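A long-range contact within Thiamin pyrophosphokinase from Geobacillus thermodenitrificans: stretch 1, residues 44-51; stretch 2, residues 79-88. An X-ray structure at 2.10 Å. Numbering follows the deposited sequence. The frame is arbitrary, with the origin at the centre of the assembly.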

# COMPACT_ATOMS: atom_id res chain seq x y z
N PRO B 44 1.51 -25.67 -9.82
CA PRO B 44 1.50 -24.46 -10.64
C PRO B 44 1.53 -24.89 -12.10
O PRO B 44 2.29 -25.78 -12.45
N VAL B 45 0.72 -24.27 -12.94
CA VAL B 45 0.78 -24.61 -14.35
C VAL B 45 2.04 -23.97 -14.91
O VAL B 45 2.52 -24.33 -15.99
N ARG B 46 2.59 -23.06 -14.13
CA ARG B 46 3.73 -22.26 -14.56
C ARG B 46 4.33 -21.57 -13.34
O ARG B 46 3.61 -21.26 -12.40
N ALA B 47 5.65 -21.38 -13.33
CA ALA B 47 6.30 -20.59 -12.29
C ALA B 47 7.28 -19.58 -12.90
O ALA B 47 7.83 -19.80 -13.98
N PHE B 48 7.49 -18.47 -12.21
CA PHE B 48 8.36 -17.41 -12.69
C PHE B 48 9.28 -16.95 -11.58
O PHE B 48 8.84 -16.68 -10.47
N GLY B 49 10.57 -16.83 -11.90
CA GLY B 49 11.56 -16.46 -10.91
C GLY B 49 12.79 -17.36 -10.97
O GLY B 49 12.83 -18.33 -11.74
N ASP B 50 13.79 -17.01 -10.17
CA ASP B 50 15.00 -17.80 -10.04
C ASP B 50 14.91 -18.65 -8.79
O ASP B 50 14.22 -18.29 -7.84
N PHE B 51 15.64 -19.75 -8.78
CA PHE B 51 15.69 -20.61 -7.60
C PHE B 51 16.52 -20.03 -6.45
O PHE B 51 16.47 -20.54 -5.33
N THR B 79 10.15 -7.32 -12.68
CA THR B 79 9.95 -8.17 -11.51
C THR B 79 9.34 -9.49 -11.98
O THR B 79 8.81 -9.59 -13.08
N ASP B 80 9.42 -10.50 -11.12
CA ASP B 80 8.85 -11.80 -11.43
C ASP B 80 7.33 -11.76 -11.52
O ASP B 80 6.73 -12.50 -12.31
N MSE B 81 6.70 -10.91 -10.72
CA MSE B 81 5.27 -10.75 -10.76
C MSE B 81 4.86 -10.15 -12.11
O MSE B 81 3.85 -10.54 -12.71
N GLU B 82 5.66 -9.21 -12.59
CA GLU B 82 5.40 -8.54 -13.86
C GLU B 82 5.44 -9.53 -15.02
O GLU B 82 4.51 -9.59 -15.82
N ILE B 83 6.51 -10.31 -15.11
CA ILE B 83 6.57 -11.28 -16.21
C ILE B 83 5.43 -12.28 -16.09
O ILE B 83 4.82 -12.65 -17.11
N ALA B 84 5.11 -12.69 -14.86
CA ALA B 84 3.97 -13.60 -14.66
C ALA B 84 2.68 -12.96 -15.16
O ALA B 84 1.91 -13.57 -15.90
N LEU B 85 2.44 -11.71 -14.78
CA LEU B 85 1.21 -11.05 -15.19
C LEU B 85 1.19 -10.79 -16.71
O LEU B 85 0.16 -10.99 -17.35
N ASP B 86 2.32 -10.36 -17.26
CA ASP B 86 2.45 -10.16 -18.70
C ASP B 86 1.98 -11.41 -19.46
O ASP B 86 1.31 -11.32 -20.50
N TRP B 87 2.32 -12.58 -18.94
CA TRP B 87 1.91 -13.83 -19.56
C TRP B 87 0.43 -14.08 -19.31
O TRP B 87 -0.35 -14.30 -20.25
N ALA B 88 0.03 -14.02 -18.05
CA ALA B 88 -1.37 -14.21 -17.66
C ALA B 88 -2.37 -13.43 -18.52
O ALA B 88 -3.39 -13.97 -18.92

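Helix 80-88 packs against the short strand ending at Phe48 with the two axes 8.5 Å apart at closest approach and running at 144°, closer to antiparallel than to parallel. No direct hydrogen bond crosses between the stretches, so apolar, aromatic and water-mediated contacts carry the 384 Å² of buried surface.

Thr79 stays out of reach of stretch 1. Its side chain (chi1 p) caps the helix instead, OG1 accepting from Glu82 N at 3.2 Å with an N-H...acceptor angle of 151°. Asp80 (chi1 m) points toward stretch 1 where the backbones come nearest, its CA 5.4 Å from Gly49 CA. Its OD2 lies 3.5 Å from Gly49 CA, and a CB on Gly49 would sit a tight 3.3 Å from that oxygen; the phi/psi of 134/175 by itself calls for glycine. A water joins the stretches here, accepting from Asp50 N at 2.8 Å and donating to Asp80 OD2 at 2.7 Å.

Met81, a selenomethionine, points away. One turn on from Asp80, Ile83 (chi1 p, chi2 t) points toward the strand and sets CG1 3.8 Å from Phe48 CD2. Ala84 directs its CB sideways, yet that atom reaches Phe48 CD1 at 3.5 Å. Its CA stands 3.6 Å from the Phe48 ring centroid and 9° off the normal, a CH-pi contact over the face. Phe48 itself (chi1 m) points toward the helix and is the residue most covered by it.

Leu85 points away; Trp87 (chi1 t) points back toward the strand. Its CB lies 3.9 Å from Phe48 CZ, but the two aromatic planes meet obliquely at 48°. Arg46 (chi1 t) lays its guanidinium flat on the indole, planes at 5°, while Arg46 CD approaches Trp87 CE2 to 3.6 Å. Val45 CG2 adds a looser contact, 4.3 Å from Trp87 CH2.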

# COMPACT_ATOMS: atom_id res chain seq x y z
CB PRO B 44 2.83 -23.78 -10.28
CG PRO B 44 3.35 -24.50 -9.09
CD PRO B 44 2.79 -25.88 -9.15
CB VAL B 45 -0.46 -24.13 -15.08
CG1 VAL B 45 -1.71 -24.83 -14.50
CG2 VAL B 45 -0.58 -22.63 -14.98
CB ARG B 46 3.25 -21.23 -15.57
CG ARG B 46 4.34 -20.51 -16.29
CD ARG B 46 3.81 -19.92 -17.58
NE ARG B 46 3.59 -20.94 -18.60
CZ ARG B 46 4.16 -20.92 -19.80
NH1 ARG B 46 4.98 -19.93 -20.14
NH2 ARG B 46 3.91 -21.89 -20.67
CB ALA B 47 7.02 -21.48 -11.29
CB PHE B 48 7.52 -16.21 -13.12
CG PHE B 48 6.61 -16.48 -14.27
CD1 PHE B 48 5.35 -17.01 -14.06
CD2 PHE B 48 6.99 -16.16 -15.56
CE1 PHE B 48 4.50 -17.24 -15.12
CE2 PHE B 48 6.14 -16.38 -16.62
CZ PHE B 48 4.89 -16.93 -16.41
CB ASP B 50 16.23 -16.89 -9.92
CG ASP B 50 16.59 -16.22 -11.23
OD1 ASP B 50 16.23 -16.75 -12.31
OD2 ASP B 50 17.25 -15.17 -11.18
CB PHE B 51 16.18 -22.01 -7.98
CG PHE B 51 15.31 -22.70 -8.98
CD1 PHE B 51 15.71 -22.83 -10.30
CD2 PHE B 51 14.08 -23.22 -8.60
CE1 PHE B 51 14.91 -23.48 -11.22
CE2 PHE B 51 13.27 -23.86 -9.52
CZ PHE B 51 13.69 -23.99 -10.84
CB THR B 79 9.04 -7.53 -10.45
OG1 THR B 79 7.73 -7.37 -10.99
CG2 THR B 79 9.57 -6.17 -10.02
CB ASP B 80 9.32 -12.83 -10.40
CG ASP B 80 10.83 -12.98 -10.40
OD1 ASP B 80 11.44 -12.78 -11.47
OD2 ASP B 80 11.42 -13.28 -9.34
CB MSE B 81 4.81 -9.83 -9.63
CG MSE B 81 3.31 -9.64 -9.58
SE MSE B 81 2.41 -11.29 -9.06
CE MSE B 81 2.95 -11.45 -7.20
CB GLU B 82 6.40 -7.41 -14.11
CG GLU B 82 6.30 -6.84 -15.51
CD GLU B 82 7.09 -5.56 -15.68
OE1 GLU B 82 8.07 -5.36 -14.94
OE2 GLU B 82 6.73 -4.77 -16.57
CB ILE B 83 7.95 -11.97 -16.37
CG1 ILE B 83 8.39 -12.68 -15.10
CG2 ILE B 83 9.01 -10.96 -16.80
CD1 ILE B 83 9.82 -13.21 -15.18
CB ALA B 84 3.85 -14.02 -13.19
CB LEU B 85 0.99 -9.75 -14.43
CG LEU B 85 -0.32 -9.04 -14.77
CD1 LEU B 85 -1.55 -9.88 -14.40
CD2 LEU B 85 -0.34 -7.70 -14.09
CB ASP B 86 3.90 -9.84 -19.06
CG ASP B 86 4.32 -8.43 -18.68
OD1 ASP B 86 3.45 -7.58 -18.39
OD2 ASP B 86 5.55 -8.17 -18.67
CB TRP B 87 2.77 -15.01 -19.04
CG TRP B 87 2.24 -16.37 -19.43
CD1 TRP B 87 2.44 -17.02 -20.62
CD2 TRP B 87 1.40 -17.23 -18.64
NE1 TRP B 87 1.77 -18.23 -20.61
CE2 TRP B 87 1.13 -18.38 -19.41
CE3 TRP B 87 0.84 -17.13 -17.36
CZ2 TRP B 87 0.33 -19.43 -18.95
CZ3 TRP B 87 0.05 -18.18 -16.89
CH2 TRP B 87 -0.19 -19.31 -17.69
CB ALA B 88 -1.57 -13.86 -16.19
O HOH W 1 13.63 -14.73 -8.64